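Local coordinates for protein toxin Tse2 (Pseudomonas aeruginosa, PDB 5AKO) that is secreted by a type VI system into the cytoplasm of recipient cells and probably acts as an NAD-dependent cytotoxin toward prokaryotes and eukaryotes, at residues G99-D104 against A141-I146; D123-L128 against D162-N167. One frame throughout, in Å; residues are numbered along the deposited sequence.

Contact 1: residues G99-D104 against A141-I146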
loop_
_atom_site.group_PDB
_atom_site.type_symbol
_atom_site.label_atom_id
_atom_site.label_comp_id
_atom_site.label_asym_id
_atom_site.label_seq_id
_atom_site.Cartn_x
_atom_site.Cartn_y
_atom_site.Cartn_z
ATOM N N GLY C 99 -10.851 13.355 6.924
ATOM C CA GLY C 99 -11.383 14.658 7.342
ATOM C C GLY C 99 -10.684 15.797 6.584
ATOM O O GLY C 99 -10.108 15.568 5.517
ATOM N N THR C 100 -10.794 17.017 7.098
ATOM C CA THR C 100 -10.248 18.164 6.446
ATOM C C THR C 100 -8.812 18.402 6.930
ATOM O O THR C 100 -8.589 18.493 8.122
ATOM C CB THR C 100 -11.056 19.428 6.776
ATOM O OG1 THR C 100 -12.408 19.259 6.347
ATOM C CG2 THR C 100 -10.467 20.622 6.077
ATOM N N SER C 101 -7.893 18.586 5.989
ATOM C CA SER C 101 -6.477 18.819 6.259
ATOM C C SER C 101 -6.165 20.252 6.568
ATOM O O SER C 101 -6.512 21.143 5.787
ATOM C CB SER C 101 -5.632 18.426 5.064
ATOM O OG SER C 101 -5.594 17.009 4.899
ATOM N N VAL C 102 -5.485 20.470 7.703
ATOM C CA VAL C 102 -4.860 21.749 7.984
ATOM C C VAL C 102 -3.454 21.535 8.536
ATOM O O VAL C 102 -3.119 20.418 8.917
ATOM C CB VAL C 102 -5.685 22.575 8.953
ATOM C CG1 VAL C 102 -6.991 22.980 8.317
ATOM C CG2 VAL C 102 -5.915 21.832 10.254
ATOM N N PHE C 103 -2.639 22.590 8.584
ATOM C CA PHE C 103 -1.262 22.481 9.052
ATOM C C PHE C 103 -0.993 23.580 10.072
ATOM O O PHE C 103 -1.786 24.511 10.215
ATOM C CB PHE C 103 -0.320 22.677 7.892
ATOM C CG PHE C 103 -0.409 21.614 6.871
ATOM C CD1 PHE C 103 0.273 20.423 7.039
ATOM C CD2 PHE C 103 -1.208 21.778 5.770
ATOM C CE1 PHE C 103 0.195 19.417 6.108
ATOM C CE2 PHE C 103 -1.271 20.788 4.811
ATOM C CZ PHE C 103 -0.565 19.607 4.990
ATOM N N ASP C 104 0.167 23.494 10.709
ATOM C CA ASP C 104 0.549 24.425 11.774
ATOM C C ASP C 104 1.496 25.536 11.289
ATOM O O ASP C 104 2.107 26.234 12.093
ATOM C CB ASP C 104 1.171 23.647 12.967
ATOM C CG ASP C 104 2.536 23.019 12.632
ATOM O OD1 ASP C 104 2.868 22.818 11.416
ATOM O OD2 ASP C 104 3.274 22.695 13.597
ATOM N N ALA C 141 6.049 20.390 8.297
ATOM C CA ALA C 141 4.917 20.932 9.000
ATOM C C ALA C 141 4.166 19.801 9.572
ATOM O O ALA C 141 4.227 18.686 9.069
ATOM C CB ALA C 141 4.011 21.735 8.054
ATOM N N THR C 142 3.442 20.073 10.625
ATOM C CA THR C 142 2.690 19.002 11.279
ATOM C C THR C 142 1.294 19.040 10.738
ATOM O O THR C 142 0.671 20.100 10.717
ATOM C CB THR C 142 2.644 19.175 12.823
ATOM O OG1 THR C 142 3.959 18.944 13.344
ATOM C CG2 THR C 142 1.695 18.148 13.424
ATOM N N HIS C 143 0.789 17.883 10.361
ATOM C CA HIS C 143 -0.571 17.801 9.780
ATOM C C HIS C 143 -1.633 17.568 10.857
ATOM O O HIS C 143 -1.367 16.848 11.841
ATOM C CB HIS C 143 -0.616 16.630 8.822
ATOM C CG HIS C 143 -1.922 16.496 8.111
ATOM N ND1 HIS C 143 -3.016 15.869 8.663
ATOM C CD2 HIS C 143 -2.303 16.906 6.886
ATOM C CE1 HIS C 143 -4.009 15.885 7.795
ATOM N NE2 HIS C 143 -3.601 16.516 6.715
ATOM N N TYR C 144 -2.828 18.135 10.659
ATOM C CA TYR C 144 -3.936 17.961 11.563
ATOM C C TYR C 144 -5.209 17.672 10.772
ATOM O O TYR C 144 -5.314 18.078 9.606
ATOM C CB TYR C 144 -4.153 19.209 12.390
ATOM C CG TYR C 144 -3.119 19.522 13.487
ATOM C CD1 TYR C 144 -1.905 20.074 13.178
ATOM C CD2 TYR C 144 -3.403 19.317 14.812
ATOM C CE1 TYR C 144 -0.979 20.380 14.159
ATOM C CE2 TYR C 144 -2.518 19.615 15.808
ATOM C CZ TYR C 144 -1.281 20.130 15.475
ATOM O OH TYR C 144 -0.344 20.447 16.439
ATOM N N THR C 145 -6.190 16.989 11.401
ATOM C CA THR C 145 -7.409 16.623 10.705
ATOM C C THR C 145 -8.616 17.006 11.523
ATOM O O THR C 145 -8.728 16.646 12.677
ATOM C CB THR C 145 -7.457 15.112 10.422
ATOM O OG1 THR C 145 -6.290 14.745 9.695
ATOM C CG2 THR C 145 -8.707 14.727 9.573
ATOM N N ILE C 146 -9.473 17.815 10.928
ATOM C CA ILE C 146 -10.739 18.165 11.519
ATOM C C ILE C 146 -11.702 17.057 11.098
ATOM O O ILE C 146 -11.842 16.797 9.911
ATOM C CB ILE C 146 -11.285 19.452 10.932
ATOM C CG1 ILE C 146 -10.283 20.604 11.074
ATOM C CG2 ILE C 146 -12.581 19.795 11.626
ATOM C CD1 ILE C 146 -10.614 21.873 10.302
HETATM O O HOH W 1 -13.909 17.112 7.726
HETATM O O HOH W 2 5.239 21.197 13.624
#

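Contact 2: residues D123-L128 against D162-N167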
loop_
_atom_site.group_PDB
_atom_site.type_symbol
_atom_site.label_atom_id
_atom_site.label_comp_id
_atom_site.label_asym_id
_atom_site.label_seq_id
_atom_site.Cartn_x
_atom_site.Cartn_y
_atom_site.Cartn_z
ATOM N N ASP C 123 -13.062 28.320 18.938
ATOM C CA ASP C 123 -14.036 27.342 19.449
ATOM C C ASP C 123 -14.307 26.256 18.423
ATOM O O ASP C 123 -14.608 26.550 17.272
ATOM C CB ASP C 123 -15.342 28.042 19.843
ATOM C CG ASP C 123 -15.184 28.899 21.164
ATOM O OD1 ASP C 123 -14.100 28.892 21.806
ATOM O OD2 ASP C 123 -16.134 29.596 21.571
ATOM N N ILE C 124 -14.172 25.014 18.856
ATOM C CA ILE C 124 -14.465 23.887 18.050
ATOM C C ILE C 124 -15.936 23.460 18.156
ATOM O O ILE C 124 -16.437 23.083 19.243
ATOM C CB ILE C 124 -13.587 22.697 18.469
ATOM C CG1 ILE C 124 -12.098 23.047 18.350
ATOM C CG2 ILE C 124 -13.917 21.481 17.603
ATOM C CD1 ILE C 124 -11.147 22.052 19.012
ATOM N N PRO C 125 -16.654 23.434 17.014
ATOM C CA PRO C 125 -18.049 23.038 17.135
ATOM C C PRO C 125 -18.225 21.725 17.893
ATOM O O PRO C 125 -17.380 20.810 17.760
ATOM C CB PRO C 125 -18.495 22.914 15.685
ATOM C CG PRO C 125 -17.646 23.926 14.980
ATOM C CD PRO C 125 -16.309 23.785 15.627
ATOM N N PRO C 126 -19.306 21.623 18.675
ATOM C CA PRO C 126 -19.488 20.562 19.653
ATOM C C PRO C 126 -19.292 19.132 19.174
ATOM O O PRO C 126 -18.799 18.295 19.947
ATOM C CB PRO C 126 -20.956 20.755 20.142
ATOM C CG PRO C 126 -21.597 21.695 19.159
ATOM C CD PRO C 126 -20.446 22.566 18.695
ATOM N N ASP C 127 -19.678 18.819 17.953
ATOM C CA ASP C 127 -19.529 17.424 17.490
ATOM C C ASP C 127 -18.327 17.164 16.552
ATOM O O ASP C 127 -18.270 16.132 15.892
ATOM C CB ASP C 127 -20.834 16.972 16.828
ATOM C CG ASP C 127 -21.963 16.810 17.818
ATOM O OD1 ASP C 127 -21.727 16.141 18.863
ATOM O OD2 ASP C 127 -23.072 17.328 17.531
ATOM N N LEU C 128 -17.364 18.078 16.537
ATOM C CA LEU C 128 -16.163 17.917 15.747
ATOM C C LEU C 128 -15.004 17.817 16.666
ATOM O O LEU C 128 -15.110 18.151 17.859
ATOM C CB LEU C 128 -15.957 19.120 14.857
ATOM C CG LEU C 128 -16.968 19.366 13.740
ATOM C CD1 LEU C 128 -16.507 20.528 12.881
ATOM C CD2 LEU C 128 -17.162 18.137 12.863
ATOM N N ASP C 162 -19.111 24.774 8.608
ATOM C CA ASP C 162 -19.490 26.182 8.445
ATOM C C ASP C 162 -19.399 27.002 9.760
ATOM O O ASP C 162 -18.786 28.076 9.799
ATOM C CB ASP C 162 -20.859 26.274 7.759
ATOM C CG ASP C 162 -20.793 25.829 6.274
ATOM O OD1 ASP C 162 -19.683 25.897 5.668
ATOM O OD2 ASP C 162 -21.830 25.388 5.727
ATOM N N ASN C 163 -19.948 26.477 10.850
ATOM C CA ASN C 163 -19.771 27.135 12.127
ATOM C C ASN C 163 -18.335 27.236 12.564
ATOM O O ASN C 163 -17.977 28.184 13.236
ATOM C CB ASN C 163 -20.577 26.450 13.222
ATOM C CG ASN C 163 -22.067 26.628 13.031
ATOM O OD1 ASN C 163 -22.505 27.470 12.250
ATOM N ND2 ASN C 163 -22.837 25.825 13.700
ATOM N N PHE C 164 -17.501 26.278 12.173
ATOM C CA PHE C 164 -16.091 26.346 12.499
ATOM C C PHE C 164 -15.419 27.518 11.777
ATOM O O PHE C 164 -14.548 28.189 12.332
ATOM C CB PHE C 164 -15.379 25.039 12.127
ATOM C CG PHE C 164 -14.100 24.763 12.923
ATOM C CD1 PHE C 164 -13.558 25.686 13.773
ATOM C CD2 PHE C 164 -13.490 23.554 12.837
ATOM C CE1 PHE C 164 -12.407 25.411 14.469
ATOM C CE2 PHE C 164 -12.361 23.260 13.576
ATOM C CZ PHE C 164 -11.804 24.209 14.375
ATOM N N VAL C 165 -15.775 27.740 10.526
ATOM C CA VAL C 165 -15.279 28.906 9.787
ATOM C C VAL C 165 -15.668 30.194 10.506
ATOM O O VAL C 165 -14.835 31.075 10.716
ATOM C CB VAL C 165 -15.863 28.959 8.369
ATOM C CG1 VAL C 165 -15.538 30.282 7.702
ATOM C CG2 VAL C 165 -15.352 27.796 7.525
ATOM N N ARG C 166 -16.928 30.284 10.908
ATOM C CA ARG C 166 -17.447 31.484 11.558
ATOM C C ARG C 166 -16.755 31.705 12.893
ATOM O O ARG C 166 -16.427 32.830 13.219
ATOM C CB ARG C 166 -18.956 31.347 11.816
ATOM C CG ARG C 166 -19.831 31.251 10.574
ATOM C CD ARG C 166 -21.287 31.184 11.023
ATOM N NE ARG C 166 -22.179 30.735 9.976
ATOM C CZ ARG C 166 -22.828 31.520 9.120
ATOM N NH1 ARG C 166 -22.686 32.839 9.133
ATOM N NH2 ARG C 166 -23.624 30.978 8.199
ATOM N N ASN C 167 -16.529 30.636 13.664
ATOM C CA ASN C 167 -15.824 30.763 14.953
ATOM C C ASN C 167 -14.434 31.307 14.736
ATOM O O ASN C 167 -13.929 32.121 15.550
ATOM C CB ASN C 167 -15.733 29.423 15.689
ATOM C CG ASN C 167 -17.082 28.886 16.103
ATOM O OD1 ASN C 167 -18.108 29.529 15.908
ATOM N ND2 ASN C 167 -17.091 27.664 16.625
HETATM O O HOH W 3 -13.770 31.152 18.234
#

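Contact 1: residues G99-D104 against A141-I146
T100 to F103 pair with H143 to I146 as antiparallel neighbours in a sheet, T100–I146 and V102–Y144 being the hydrogen-bonded pairs and S101–T145 and F103–H143 the non-hydrogen-bonded ones. The ladder illustrates how one imidazole can bridge neighbours on one face, here shared by S101, F103, H143 and T145. H143 carries its CG anti to the backbone N (chi1 -177°), which lays the ring across toward the partner strand. There H143 NE2 meets S101 OG at 2.7 Å in the plane of the ring, a short hydrogen bond that either atom could donate, while H143 ND1 bonds D133 OD2; held by the strands flanking its own, 100-103 and 128-136, the ring is probably restricted in rotation. Its edge is turned to the face of F103 in an offset edge-to-face stack, planes at 85° and H143 CD2 3.6 Å from F103 CE1. On the opposite face, V102 CG2 packs 3.8 Å from Y144 CB. At one end D104 OD1 accepts T142 N at 2.9 Å from above the carboxylate plane, carrying the pairing beyond the strand; at the other a water joins T100 OG1, also bonded to L66 O, to I146 O. Apolar side chains of another protein chain pack against S101, F103 and H143. The whole is an antiparallel ladder, its sheet's outermost strand within this chain, 100-103, against 141-148, in a protein of the Tse2 ADP-ribosyltransferase toxin family.

Contact 2: residues D123-L128 against D162-N167
F164, P125 and N167 carry the meeting of the 123-128 loop with the helix, and they illustrate how a proline can serve as an apolar lid on an aromatic ring. The P125 ring crosses the F164 side chain at about a right angle and sets CD over one face, a CH-pi contact with P125 CD 4.0 Å from the F164 ring centroid and displaced toward the rim. P125 CG reaches past the ring to the helix backbone, 3.7 Å from F164 N. Because F164 holds its CG opposite the backbone N (chi1 -155°), the ring slips under the loop, where I124 CG1 lies 4.2 Å from F164 CZ and L128 CD1 4.3 Å from F164 CD2. One turn further along the helix, N167 turns its side chain to the loop and donates from ND2 to D123 O at 2.8 Å. The bond is nearly straight at the hydrogen (168°) and lies in the amide plane of N167, yet it reaches the carbonyl from well above the carbonyl plane. A water links D123 N to N167 O, completing a polar strip beside the apolar one. The loop then folds into a type I turn from P125 to L128. Aromatic and aliphatic groups thus supply the buried half of the joint, whereas the hydrogen bond from the N167 amide and the bridging water probably set how the loop lies along the helix at its more accessible margin.

From the N terminus the four segments come in the order 99-104, 123-128, 141-146 and 162-167, alternating between contacts, so the two closures cross and neither nests inside the other. Contact 1 closes a loop of 36 residues that contains the first half of contact 2; contact 2 then spans 33 residues, including the strand at 141-148 and the start of helix 154-176. Contact 1 joins neighbouring strands, and contact 2 fastens the loop entering strand 128-136 to the helix. Although their centres lie about 15 Å apart, they meet directly: I146 packs with CD1 on F164 CE2 (4.0 Å) and with CG2 near L128 CD1, linking sheet, loop and helix in one apolar layer.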